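Local coordinates for programmed cell death 6-interacting protein (Homo sapiens, PDB 5WA1) that works as an ESCRT-associated adaptor in endosomal cargo sorting, membrane repair and cytokinesis, here as the Bro1 domain bound to a CHMP4C peptide, at residues A[233-238]-A[279-284]; A[297-302]-A[342-347]; A[292-297]-A[330-335]; A[270-275]-A[314-319]. All coordinates share one frame; numbering follows the deposited sequence.

Interaction 1: residues A[233-238]-A[279-284]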
loop_
_atom_site.group_PDB
_atom_site.type_symbol
_atom_site.label_atom_id
_atom_site.label_comp_id
_atom_site.label_asym_id
_atom_site.label_seq_id
_atom_site.Cartn_x
_atom_site.Cartn_y
_atom_site.Cartn_z
ATOM N N ILE A 233 -23.955 -4.381 3.221
ATOM C CA ILE A 233 -22.743 -4.411 2.413
ATOM C C ILE A 233 -21.615 -3.680 3.119
ATOM O O ILE A 233 -20.466 -4.142 3.138
ATOM C CB ILE A 233 -23.034 -3.810 1.028
ATOM C CG1 ILE A 233 -23.964 -4.735 0.245
ATOM C CG2 ILE A 233 -21.740 -3.508 0.279
ATOM C CD1 ILE A 233 -23.478 -6.162 0.184
ATOM N N ILE A 234 -21.919 -2.522 3.704
ATOM C CA ILE A 234 -20.903 -1.763 4.424
ATOM C C ILE A 234 -20.305 -2.599 5.551
ATOM O O ILE A 234 -19.098 -2.543 5.809
ATOM C CB ILE A 234 -21.503 -0.443 4.934
ATOM C CG1 ILE A 234 -21.869 0.449 3.732
ATOM C CG2 ILE A 234 -20.530 0.275 5.849
ATOM C CD1 ILE A 234 -22.565 1.741 4.117
ATOM N N ALA A 235 -21.130 -3.415 6.212
ATOM C CA ALA A 235 -20.630 -4.238 7.308
ATOM C C ALA A 235 -19.656 -5.298 6.805
ATOM O O ALA A 235 -18.623 -5.546 7.436
ATOM C CB ALA A 235 -21.803 -4.884 8.065
ATOM N N LYS A 236 -19.962 -5.928 5.670
ATOM C CA LYS A 236 -19.062 -6.927 5.100
ATOM C C LYS A 236 -17.762 -6.311 4.575
ATOM O O LYS A 236 -16.709 -6.958 4.642
ATOM C CB LYS A 236 -19.779 -7.685 3.982
ATOM C CG LYS A 236 -20.934 -8.541 4.478
ATOM C CD LYS A 236 -21.610 -9.279 3.339
ATOM C CE LYS A 236 -22.794 -10.078 3.840
ATOM N NZ LYS A 236 -23.542 -10.730 2.732
ATOM N N LEU A 237 -17.808 -5.088 4.042
ATOM C CA LEU A 237 -16.562 -4.426 3.631
ATOM C C LEU A 237 -15.702 -4.074 4.840
ATOM O O LEU A 237 -14.480 -4.269 4.825
ATOM C CB LEU A 237 -16.880 -3.166 2.833
ATOM C CG LEU A 237 -17.609 -3.342 1.493
ATOM C CD1 LEU A 237 -18.023 -1.999 0.939
ATOM C CD2 LEU A 237 -16.714 -4.045 0.501
ATOM N N ALA A 238 -16.328 -3.549 5.899
ATOM C CA ALA A 238 -15.597 -3.251 7.125
ATOM C C ALA A 238 -15.024 -4.512 7.747
ATOM O O ALA A 238 -13.880 -4.518 8.219
ATOM C CB ALA A 238 -16.512 -2.532 8.127
ATOM N N TYR A 279 -21.456 -1.887 13.969
ATOM C CA TYR A 279 -22.367 -0.752 13.936
ATOM C C TYR A 279 -23.314 -0.849 12.748
ATOM O O TYR A 279 -24.527 -0.681 12.897
ATOM C CB TYR A 279 -21.585 0.560 13.900
ATOM C CG TYR A 279 -22.466 1.772 13.733
ATOM C CD1 TYR A 279 -23.236 2.241 14.792
ATOM C CD2 TYR A 279 -22.538 2.441 12.520
ATOM C CE1 TYR A 279 -24.049 3.343 14.651
ATOM C CE2 TYR A 279 -23.354 3.547 12.365
ATOM C CZ TYR A 279 -24.105 3.991 13.433
ATOM O OH TYR A 279 -24.907 5.087 13.290
ATOM N N HIS A 280 -22.779 -1.134 11.558
ATOM C CA HIS A 280 -23.641 -1.222 10.390
ATOM C C HIS A 280 -24.484 -2.487 10.409
ATOM O O HIS A 280 -25.621 -2.477 9.928
ATOM C CB HIS A 280 -22.809 -1.114 9.114
ATOM C CG HIS A 280 -22.300 0.272 8.877
ATOM N ND1 HIS A 280 -23.093 1.268 8.356
ATOM C CD2 HIS A 280 -21.105 0.847 9.158
ATOM C CE1 HIS A 280 -22.401 2.393 8.296
ATOM N NE2 HIS A 280 -21.194 2.165 8.781
ATOM N N GLN A 281 -23.966 -3.574 10.976
ATOM C CA GLN A 281 -24.812 -4.747 11.143
ATOM C C GLN A 281 -25.941 -4.475 12.129
ATOM O O GLN A 281 -27.038 -5.012 11.964
ATOM C CB GLN A 281 -23.976 -5.945 11.595
ATOM C CG GLN A 281 -24.706 -7.282 11.473
ATOM C CD GLN A 281 -24.875 -7.707 10.031
ATOM O OE1 GLN A 281 -24.211 -7.178 9.137
ATOM N NE2 GLN A 281 -25.764 -8.663 9.790
ATOM N N SER A 282 -25.700 -3.635 13.141
ATOM C CA SER A 282 -26.743 -3.315 14.105
ATOM C C SER A 282 -27.875 -2.514 13.463
ATOM O O SER A 282 -29.045 -2.680 13.837
ATOM C CB SER A 282 -26.152 -2.555 15.302
ATOM O OG SER A 282 -26.054 -1.163 15.004
ATOM N N ILE A 283 -27.552 -1.635 12.511
ATOM C CA ILE A 283 -28.585 -0.907 11.775
ATOM C C ILE A 283 -29.474 -1.879 11.007
ATOM O O ILE A 283 -30.706 -1.743 10.994
ATOM C CB ILE A 283 -27.937 0.128 10.830
ATOM C CG1 ILE A 283 -27.197 1.195 11.638
ATOM C CG2 ILE A 283 -28.995 0.759 9.899
ATOM C CD1 ILE A 283 -26.438 2.187 10.783
ATOM N N LEU A 284 -28.862 -2.865 10.343
ATOM C CA LEU A 284 -29.640 -3.906 9.678
ATOM C C LEU A 284 -30.522 -4.647 10.673
ATOM O O LEU A 284 -31.704 -4.888 10.403
ATOM C CB LEU A 284 -28.705 -4.888 8.970
ATOM C CG LEU A 284 -29.372 -6.037 8.209
ATOM C CD1 LEU A 284 -30.386 -5.518 7.194
ATOM C CD2 LEU A 284 -28.310 -6.887 7.512
#
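Ile-234 sets its CG2 methyl squarely over one face of the His-280 ring, 3.4 Å from the ring centroid and 10° off the normal, a CH-pi contact. CG2 lies opposite the backbone N across the CA–CB bond, which turns this branch, rather than the longer CG1 arm, onto the imidazole. Tyr-279 brings its CD2 over the opposite face, 3.9 Å above the plane, leaving the histidine between an aliphatic methyl and an aromatic carbon. Its ND1 hydrogen-bonds to Asp-231 OD1, which should fix the rotation of the ring. At Ala-235 the two backbones come nearest, with CA atoms of Ala-235 and His-280 5.3 Å apart. The small side chain permits this: Ala-235 CB sits 4.0 Å from His-280 CB. It also receives Gln-281, whose chain bends at chi2 (71°) and brings OE1 to 3.5 Å from the same Ala-235 methyl. Ile-233 and Leu-237 pack instead on apolar side chains of the bound peptide. The local axes of these consecutive Bro1-domain helices approach to 8.2 Å and run nearly antiparallel, at 157°. Helix 202-226 packs on Ile-234 through Phe-221 and Ala-224, Ile-353 touches Ala-235, and helix 291-311 packs on Tyr-279, Gln-281 and Ser-282 of helix 262-287.

Interaction 2: residues A[297-302]-A[342-347]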
loop_
_atom_site.group_PDB
_atom_site.type_symbol
_atom_site.label_atom_id
_atom_site.label_comp_id
_atom_site.label_asym_id
_atom_site.label_seq_id
_atom_site.Cartn_x
_atom_site.Cartn_y
_atom_site.Cartn_z
ATOM N N ARG A 297 -24.932 -5.867 19.348
ATOM C CA ARG A 297 -23.901 -5.453 18.403
ATOM C C ARG A 297 -23.395 -4.047 18.716
ATOM O O ARG A 297 -22.192 -3.786 18.632
ATOM C CB ARG A 297 -24.441 -5.565 16.977
ATOM C CG ARG A 297 -24.711 -7.020 16.569
ATOM C CD ARG A 297 -24.851 -7.134 15.065
ATOM N NE ARG A 297 -25.178 -8.486 14.606
ATOM C CZ ARG A 297 -24.294 -9.463 14.416
ATOM N NH1 ARG A 297 -22.999 -9.265 14.666
ATOM N NH2 ARG A 297 -24.706 -10.647 13.980
ATOM N N LEU A 298 -24.287 -3.144 19.133
ATOM C CA LEU A 298 -23.848 -1.819 19.561
ATOM C C LEU A 298 -22.979 -1.902 20.810
ATOM O O LEU A 298 -22.035 -1.119 20.972
ATOM C CB LEU A 298 -25.059 -0.910 19.823
ATOM C CG LEU A 298 -25.871 -0.406 18.614
ATOM C CD1 LEU A 298 -27.217 0.242 19.041
ATOM C CD2 LEU A 298 -25.057 0.569 17.774
ATOM N N GLN A 299 -23.295 -2.829 21.719
ATOM C CA GLN A 299 -22.467 -2.974 22.914
ATOM C C GLN A 299 -21.075 -3.440 22.540
ATOM O O GLN A 299 -20.086 -3.007 23.141
ATOM C CB GLN A 299 -23.102 -3.947 23.912
ATOM C CG GLN A 299 -24.297 -3.343 24.641
ATOM C CD GLN A 299 -24.982 -4.304 25.596
ATOM O OE1 GLN A 299 -25.746 -3.883 26.461
ATOM N NE2 GLN A 299 -24.721 -5.596 25.443
ATOM N N HIS A 300 -20.982 -4.326 21.551
ATOM C CA HIS A 300 -19.679 -4.793 21.098
ATOM C C HIS A 300 -18.896 -3.672 20.419
ATOM O O HIS A 300 -17.695 -3.513 20.662
ATOM C CB HIS A 300 -19.857 -5.979 20.154
ATOM C CG HIS A 300 -18.571 -6.669 19.812
ATOM N ND1 HIS A 300 -18.362 -7.292 18.604
ATOM C CD2 HIS A 300 -17.437 -6.848 20.531
ATOM C CE1 HIS A 300 -17.145 -7.813 18.581
ATOM N NE2 HIS A 300 -16.560 -7.551 19.735
ATOM N N ALA A 301 -19.566 -2.883 19.572
ATOM C CA ALA A 301 -18.921 -1.737 18.937
ATOM C C ALA A 301 -18.455 -0.717 19.971
ATOM O O ALA A 301 -17.362 -0.150 19.847
ATOM C CB ALA A 301 -19.878 -1.079 17.932
ATOM N N ALA A 302 -19.279 -0.458 20.993
ATOM C CA ALA A 302 -18.891 0.477 22.046
ATOM C C ALA A 302 -17.673 -0.027 22.805
ATOM O O ALA A 302 -16.767 0.746 23.142
ATOM C CB ALA A 302 -20.063 0.692 23.014
ATOM N N ASP A 342 -37.071 -7.424 24.176
ATOM C CA ASP A 342 -36.236 -8.417 23.514
ATOM C C ASP A 342 -35.124 -8.863 24.451
ATOM O O ASP A 342 -34.507 -8.043 25.137
ATOM C CB ASP A 342 -35.589 -7.837 22.248
ATOM C CG ASP A 342 -36.490 -7.902 21.013
ATOM O OD1 ASP A 342 -37.685 -8.193 21.139
ATOM O OD2 ASP A 342 -35.975 -7.670 19.896
ATOM N N ARG A 343 -34.842 -10.162 24.460
ATOM C CA ARG A 343 -33.633 -10.631 25.120
ATOM C C ARG A 343 -32.417 -10.179 24.324
ATOM O O ARG A 343 -32.401 -10.243 23.091
ATOM C CB ARG A 343 -33.625 -12.152 25.249
ATOM C CG ARG A 343 -32.463 -12.661 26.082
ATOM C CD ARG A 343 -32.061 -14.081 25.716
ATOM N NE ARG A 343 -30.611 -14.202 25.581
ATOM C CZ ARG A 343 -29.785 -14.494 26.581
ATOM N NH1 ARG A 343 -30.263 -14.708 27.803
ATOM N NH2 ARG A 343 -28.480 -14.579 26.360
ATOM N N VAL A 344 -31.403 -9.692 25.029
ATOM C CA VAL A 344 -30.147 -9.283 24.408
ATOM C C VAL A 344 -29.250 -10.515 24.338
ATOM O O VAL A 344 -28.842 -11.025 25.393
ATOM C CB VAL A 344 -29.473 -8.141 25.178
ATOM C CG1 VAL A 344 -28.136 -7.782 24.523
ATOM C CG2 VAL A 344 -30.394 -6.931 25.231
ATOM N N PRO A 345 -28.945 -11.031 23.152
ATOM C CA PRO A 345 -28.138 -12.254 23.070
ATOM C C PRO A 345 -26.678 -12.000 23.411
ATOM O O PRO A 345 -26.154 -10.896 23.225
ATOM C CB PRO A 345 -28.293 -12.680 21.603
ATOM C CG PRO A 345 -28.546 -11.391 20.878
ATOM C CD PRO A 345 -29.304 -10.496 21.824
ATOM N N ASP A 346 -26.024 -13.047 23.917
ATOM C CA ASP A 346 -24.571 -13.043 24.029
ATOM C C ASP A 346 -23.941 -12.980 22.644
ATOM O O ASP A 346 -24.483 -13.512 21.669
ATOM C CB ASP A 346 -24.072 -14.300 24.752
ATOM C CG ASP A 346 -24.603 -14.414 26.165
ATOM O OD1 ASP A 346 -24.701 -13.374 26.848
ATOM O OD2 ASP A 346 -24.922 -15.547 26.591
ATOM N N LEU A 347 -22.768 -12.345 22.569
ATOM C CA LEU A 347 -22.085 -12.180 21.286
ATOM C C LEU A 347 -21.841 -13.514 20.596
ATOM O O LEU A 347 -21.931 -13.606 19.365
ATOM C CB LEU A 347 -20.763 -11.451 21.483
ATOM C CG LEU A 347 -20.889 -9.944 21.646
ATOM C CD1 LEU A 347 -19.508 -9.332 21.654
ATOM C CD2 LEU A 347 -21.752 -9.361 20.528
#
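His-300 meets Leu-347 all along its side chain. At CB the contact is purely aliphatic, with Leu-347 CD1 at 3.7 Å from His-300 CB and the other methyl, CD2, a little farther from the same atom. One bond on, CG of His-300 is 3.4 Å from Leu-347 CD1, and the ring begins to spread beneath that methyl. CD2 of the imidazole is as close as CG, while ND1, NE2 and CE1 recede, the last to 4.2 Å from Leu-347 CD1. The methyl therefore covers the face but leans toward the CG–CD2 rim, 3.3 Å above the plane and 23° off the normal: a CH-pi contact made over one face, off its centre. The histidine chi1 of -171°, with CG trans to the backbone N, turns the ring face to the methyl, and the leucine chain arrives roughly at right angles to the histidine chain. At the polar end, ND1 hydrogen-bonds to Glu-278 OE2 on helix 262-287, which should hold the imidazole's tilt while the leucine rests on it.

One residue earlier, the extended Gln-299 makes a looser touch, its NE2 4.2 Å from Val-344 CG1. Nothing polar joins the two segments, and the contact lies at the surface. The irregular chain after helix 319-340, the last long helix of the Bro1 domain, thus runs alongside helix 291-311, where Val-344 also packs on Ile-295 and Ala-296, and Pro-345 on Ala-296. Elsewhere on helix 291-311, Leu-298 packs against helix 262-287 through Tyr-279 and against helix 319-340 through Leu-329.

Interaction 3: residues A[292-297]-A[330-335]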
loop_
_atom_site.group_PDB
_atom_site.type_symbol
_atom_site.label_atom_id
_atom_site.label_comp_id
_atom_site.label_asym_id
_atom_site.label_seq_id
_atom_site.Cartn_x
_atom_site.Cartn_y
_atom_site.Cartn_z
ATOM N N GLY A 292 -33.024 -6.882 20.314
ATOM C CA GLY A 292 -32.017 -7.467 21.180
ATOM C C GLY A 292 -30.677 -7.578 20.476
ATOM O O GLY A 292 -29.638 -7.184 21.015
ATOM N N GLU A 293 -30.695 -8.073 19.236
ATOM C CA GLU A 293 -29.456 -8.191 18.474
ATOM C C GLU A 293 -28.830 -6.827 18.219
ATOM O O GLU A 293 -27.605 -6.677 18.294
ATOM C CB GLU A 293 -29.702 -8.917 17.150
ATOM C CG GLU A 293 -28.470 -8.865 16.241
ATOM C CD GLU A 293 -28.635 -9.595 14.916
ATOM O OE1 GLU A 293 -29.634 -10.329 14.747
ATOM O OE2 GLU A 293 -27.745 -9.438 14.041
ATOM N N GLU A 294 -29.651 -5.813 17.920
ATOM C CA GLU A 294 -29.105 -4.475 17.708
ATOM C C GLU A 294 -28.309 -4.010 18.922
ATOM O O GLU A 294 -27.207 -3.466 18.778
ATOM C CB GLU A 294 -30.220 -3.465 17.404
ATOM C CG GLU A 294 -29.636 -2.073 17.138
ATOM C CD GLU A 294 -30.611 -0.908 17.315
ATOM O OE1 GLU A 294 -31.775 -1.127 17.733
ATOM O OE2 GLU A 294 -30.187 0.244 17.024
ATOM N N ILE A 295 -28.858 -4.224 20.121
ATOM C CA ILE A 295 -28.197 -3.804 21.356
ATOM C C ILE A 295 -26.894 -4.567 21.551
ATOM O O ILE A 295 -25.870 -3.990 21.938
ATOM C CB ILE A 295 -29.148 -3.994 22.558
ATOM C CG1 ILE A 295 -30.246 -2.936 22.541
ATOM C CG2 ILE A 295 -28.369 -3.927 23.869
ATOM C CD1 ILE A 295 -31.434 -3.251 23.453
ATOM N N ALA A 296 -26.917 -5.883 21.320
ATOM C CA ALA A 296 -25.713 -6.692 21.501
ATOM C C ALA A 296 -24.592 -6.224 20.585
ATOM O O ALA A 296 -23.424 -6.176 20.989
ATOM C CB ALA A 296 -26.019 -8.164 21.240
ATOM N N ARG A 297 -24.932 -5.867 19.348
ATOM C CA ARG A 297 -23.901 -5.453 18.403
ATOM C C ARG A 297 -23.395 -4.047 18.716
ATOM O O ARG A 297 -22.192 -3.786 18.632
ATOM C CB ARG A 297 -24.441 -5.565 16.977
ATOM C CG ARG A 297 -24.711 -7.020 16.569
ATOM C CD ARG A 297 -24.851 -7.134 15.065
ATOM N NE ARG A 297 -25.178 -8.486 14.606
ATOM C CZ ARG A 297 -24.294 -9.463 14.416
ATOM N NH1 ARG A 297 -22.999 -9.265 14.666
ATOM N NH2 ARG A 297 -24.706 -10.647 13.980
ATOM N N ALA A 330 -27.980 3.959 23.830
ATOM C CA ALA A 330 -28.873 4.479 24.865
ATOM C C ALA A 330 -30.328 4.459 24.407
ATOM O O ALA A 330 -31.219 4.039 25.156
ATOM C CB ALA A 330 -28.458 5.897 25.257
ATOM N N ALA A 331 -30.596 4.921 23.182
ATOM C CA ALA A 331 -31.978 4.925 22.704
ATOM C C ALA A 331 -32.503 3.503 22.546
ATOM O O ALA A 331 -33.642 3.207 22.930
ATOM C CB ALA A 331 -32.090 5.698 21.390
ATOM N N ALA A 332 -31.674 2.603 22.011
ATOM C CA ALA A 332 -32.073 1.207 21.859
ATOM C C ALA A 332 -32.446 0.583 23.199
ATOM O O ALA A 332 -33.500 -0.046 23.330
ATOM C CB ALA A 332 -30.954 0.412 21.197
ATOM N N LYS A 333 -31.573 0.728 24.204
ATOM C CA LYS A 333 -31.843 0.142 25.522
ATOM C C LYS A 333 -33.093 0.732 26.153
ATOM O O LYS A 333 -33.895 0.008 26.761
ATOM C CB LYS A 333 -30.656 0.361 26.457
ATOM C CG LYS A 333 -29.463 -0.525 26.207
ATOM C CD LYS A 333 -28.325 -0.139 27.142
ATOM C CE LYS A 333 -27.195 -1.142 27.080
ATOM N NZ LYS A 333 -25.972 -0.683 27.807
ATOM N N LYS A 334 -33.256 2.054 26.060
ATOM C CA LYS A 334 -34.424 2.699 26.646
ATOM C C LYS A 334 -35.712 2.109 26.081
ATOM O O LYS A 334 -36.626 1.743 26.834
ATOM C CB LYS A 334 -34.365 4.208 26.400
ATOM C CG LYS A 334 -35.442 4.992 27.143
ATOM C CD LYS A 334 -35.334 6.483 26.872
ATOM C CE LYS A 334 -36.298 6.931 25.780
ATOM N NZ LYS A 334 -37.710 7.043 26.263
ATOM N N ASP A 335 -35.799 1.995 24.753
ATOM C CA ASP A 335 -37.017 1.456 24.157
ATOM C C ASP A 335 -37.152 -0.045 24.383
ATOM O O ASP A 335 -38.271 -0.554 24.488
ATOM C CB ASP A 335 -37.064 1.774 22.660
ATOM C CG ASP A 335 -37.492 3.206 22.376
ATOM O OD1 ASP A 335 -38.018 3.866 23.296
ATOM O OD2 ASP A 335 -37.310 3.668 21.226
#
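Ile-295 and Ala-332 form the apolar centre of the contact, with Ile-295 CG1 3.7 Å from the Ala-332 methyl. CG1 stands trans to the carbonyl carbon (chi1 -73°), and CD1 continues past the methyl onto the backbone, where it lies 4.0 Å from Lys-333 CA. The isoleucine's other branch, CG2, faces the aliphatic part of Lys-333 loosely, at 4.3 Å from CG, while the lysine itself remains on the exposed side.

Charged groups flank the apolar pair. Glu-294, extended beyond CG, brings OE1 to 3.9 Å from Ala-332 CB, a van der Waals contact; the charge of OE1 is answered by a salt bridge to Lys-286 NZ. Within helix 291-311, and without touching segment 330-335, Arg-297 NE donates to Glu-293 OE2 over 2.8 Å in a salt bridge one turn back. That bond is nearly straight, 167°, lies in the guanidinium plane and uses the anti side of the carboxylate oxygen.

The local axes approach to 9.6 Å at 143° between their directions, and no hydrogen bond crosses. Consecutive, antiparallel helices packed through small and branched side chains are consistent with the TPR-like helical architecture to which the Bro1 domain is related.

Interaction 4: residues A[270-275]-A[314-319]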
loop_
_atom_site.group_PDB
_atom_site.type_symbol
_atom_site.label_atom_id
_atom_site.label_comp_id
_atom_site.label_asym_id
_atom_site.label_seq_id
_atom_site.Cartn_x
_atom_site.Cartn_y
_atom_site.Cartn_z
ATOM N N HIS A 270 -7.721 -2.247 13.072
ATOM C CA HIS A 270 -8.365 -3.550 13.223
ATOM C C HIS A 270 -9.614 -3.442 14.103
ATOM O O HIS A 270 -10.703 -3.899 13.723
ATOM C CB HIS A 270 -7.352 -4.537 13.807
ATOM C CG HIS A 270 -7.924 -5.878 14.165
ATOM N ND1 HIS A 270 -8.477 -6.733 13.233
ATOM C CD2 HIS A 270 -7.999 -6.522 15.355
ATOM C CE1 HIS A 270 -8.873 -7.841 13.834
ATOM N NE2 HIS A 270 -8.598 -7.737 15.123
ATOM N N CYS A 271 -9.491 -2.778 15.251
ATOM C CA CYS A 271 -10.636 -2.640 16.151
ATOM C C CYS A 271 -11.666 -1.649 15.620
ATOM O O CYS A 271 -12.874 -1.851 15.808
ATOM C CB CYS A 271 -10.162 -2.223 17.542
ATOM S SG CYS A 271 -9.127 -3.445 18.366
ATOM N N ILE A 272 -11.223 -0.553 14.988
ATOM C CA ILE A 272 -12.173 0.404 14.432
ATOM C C ILE A 272 -12.987 -0.248 13.328
ATOM O O ILE A 272 -14.190 0.002 13.195
ATOM C CB ILE A 272 -11.459 1.670 13.922
ATOM C CG1 ILE A 272 -10.940 2.505 15.091
ATOM C CG2 ILE A 272 -12.403 2.517 13.036
ATOM C CD1 ILE A 272 -9.863 3.519 14.680
ATOM N N MET A 273 -12.356 -1.080 12.531
ATOM C CA MET A 273 -13.080 -1.714 11.474
ATOM C C MET A 273 -14.062 -2.735 12.030
ATOM O O MET A 273 -15.147 -2.826 11.551
ATOM C CB MET A 273 -12.159 -2.279 10.424
ATOM C CG MET A 273 -11.443 -1.252 9.574
ATOM S SD MET A 273 -12.439 0.035 8.824
ATOM C CE MET A 273 -13.259 -0.850 7.563
ATOM N N GLN A 274 -13.670 -3.513 13.023
ATOM C CA GLN A 274 -14.624 -4.435 13.637
ATOM C C GLN A 274 -15.820 -3.681 14.206
ATOM O O GLN A 274 -16.962 -4.120 14.054
ATOM C CB GLN A 274 -13.953 -5.270 14.729
ATOM C CG GLN A 274 -12.968 -6.317 14.197
ATOM C CD GLN A 274 -12.610 -7.373 15.232
ATOM O OE1 GLN A 274 -12.696 -7.135 16.436
ATOM N NE2 GLN A 274 -12.221 -8.551 14.760
ATOM N N ALA A 275 -15.575 -2.535 14.846
ATOM C CA ALA A 275 -16.660 -1.712 15.374
ATOM C C ALA A 275 -17.555 -1.165 14.262
ATOM O O ALA A 275 -18.781 -1.091 14.422
ATOM C CB ALA A 275 -16.077 -0.568 16.209
ATOM N N GLU A 314 -3.380 8.613 21.073
ATOM C CA GLU A 314 -2.539 9.558 20.353
ATOM C C GLU A 314 -2.415 9.243 18.868
ATOM O O GLU A 314 -1.771 10.013 18.150
ATOM C CB GLU A 314 -1.147 9.630 20.994
ATOM C CG GLU A 314 -0.493 8.288 21.282
ATOM C CD GLU A 314 0.942 8.433 21.775
ATOM O OE1 GLU A 314 1.758 9.065 21.068
ATOM O OE2 GLU A 314 1.250 7.926 22.875
ATOM N N TYR A 315 -3.028 8.158 18.381
ATOM C CA TYR A 315 -2.917 7.779 16.978
ATOM C C TYR A 315 -4.220 7.886 16.197
ATOM O O TYR A 315 -4.169 8.034 14.970
ATOM C CB TYR A 315 -2.378 6.343 16.848
ATOM C CG TYR A 315 -1.024 6.135 17.496
ATOM C CD1 TYR A 315 0.149 6.482 16.833
ATOM C CD2 TYR A 315 -0.919 5.598 18.772
ATOM C CE1 TYR A 315 1.387 6.302 17.425
ATOM C CE2 TYR A 315 0.313 5.410 19.372
ATOM C CZ TYR A 315 1.462 5.763 18.696
ATOM O OH TYR A 315 2.687 5.579 19.295
ATOM N N VAL A 316 -5.377 7.819 16.863
ATOM C CA VAL A 316 -6.675 7.933 16.204
ATOM C C VAL A 316 -7.609 8.777 17.060
ATOM O O VAL A 316 -7.435 8.905 18.273
ATOM C CB VAL A 316 -7.328 6.562 15.931
ATOM C CG1 VAL A 316 -6.671 5.885 14.735
ATOM C CG2 VAL A 316 -7.239 5.691 17.170
ATOM N N ASN A 317 -8.615 9.351 16.403
ATOM C CA ASN A 317 -9.637 10.173 17.043
ATOM C C ASN A 317 -10.988 9.518 16.780
ATOM O O ASN A 317 -11.511 9.592 15.662
ATOM C CB ASN A 317 -9.598 11.606 16.509
ATOM C CG ASN A 317 -10.766 12.446 16.996
ATOM O OD1 ASN A 317 -11.323 12.202 18.069
ATOM N ND2 ASN A 317 -11.143 13.446 16.205
ATOM N N VAL A 318 -11.556 8.884 17.802
ATOM C CA VAL A 318 -12.792 8.132 17.644
ATOM C C VAL A 318 -13.947 8.782 18.406
ATOM O O VAL A 318 -14.969 8.138 18.630
ATOM C CB VAL A 318 -12.608 6.663 18.063
ATOM C CG1 VAL A 318 -11.596 5.945 17.149
ATOM C CG2 VAL A 318 -12.177 6.579 19.524
ATOM N N LYS A 319 -13.814 10.053 18.800
ATOM C CA LYS A 319 -14.816 10.655 19.679
ATOM C C LYS A 319 -16.183 10.718 19.009
ATOM O O LYS A 319 -17.201 10.375 19.622
ATOM C CB LYS A 319 -14.389 12.054 20.124
ATOM C CG LYS A 319 -15.481 12.781 20.909
ATOM C CD LYS A 319 -15.133 14.234 21.189
ATOM C CE LYS A 319 -16.331 14.991 21.740
ATOM N NZ LYS A 319 -16.876 14.360 22.975
#
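No flat group enters where Ile-272 meets Val-316 and Val-318; the two aromatic rings of the segments are engaged elsewhere. His-270 hydrogen-bonds through ND1 to Ala-242 O on helix 231-252, and the side chain of Tyr-315 touches Pro-264, Val-265 and Glu-261. What remains between the segments is methyl against methyl. Ile-272 extends its CG1 arm from the helix, chi2 at 162°, so that CD1 becomes the leading atom. This methyl meets Val-316 CG1 tip to tip at 4.0 Å. It also lies 3.9 Å from Val-318 CG1, though here the side chains pass at a slant, and Ile-272 CG1 follows closely at 4.1 Å from the same Val-318 methyl. The long arm is needed because the backbones stay well apart, with CA of Ile-272 and CA of Val-318 8.4 Å from each other.

The partner is the turn joining helix 291-311 to helix 319-340 in the helical array of the Bro1 domain, and it packs on helix 262-287, which precedes them both. Its chain is extended at Val-316 and Asn-317, which makes alternate residues face the helix: both valines point their CB atoms at Ile-272, and Asn-317 between them points away. Val-318 occupies the N-cap position of helix 319-340 with an apolar side chain; next to it, Asn-317 OD1 accepts a weak bond from Lys-319 N at 3.4 Å. Val-316 also packs on Val-308 of helix 291-311 and Ala-268 of helix 262-287, with Thr-24 near the chain start alongside, while Cys-271 also touches Val-308.

In the fold
The four contacts join helices 231-252, 262-287, 291-311 and 319-340, with the segment after the last, on one side of the chain's centre. Interactions 2 and 3 are neighbours, centres 7 Å apart; they share Arg-297, and a probable hydrogen bond from Gly-292 N to Asp-342 OD2, 3.1 Å, ties them. Interaction 1 connects to both through Gln-281 CG, 3.4 Å from Arg-297 NE. Interactions 1 and 4 use different parts of helix 262-287 and touch where Met-273 CE comes 3.4 Å from Ala-238 CA. Interaction 3 stays about 6 Å from interaction 4 at the nearest atoms. The bound peptide lies beside interaction 1, against Ile-233 and Leu-237, and all four contacts fall in the CHMP4-interacting region.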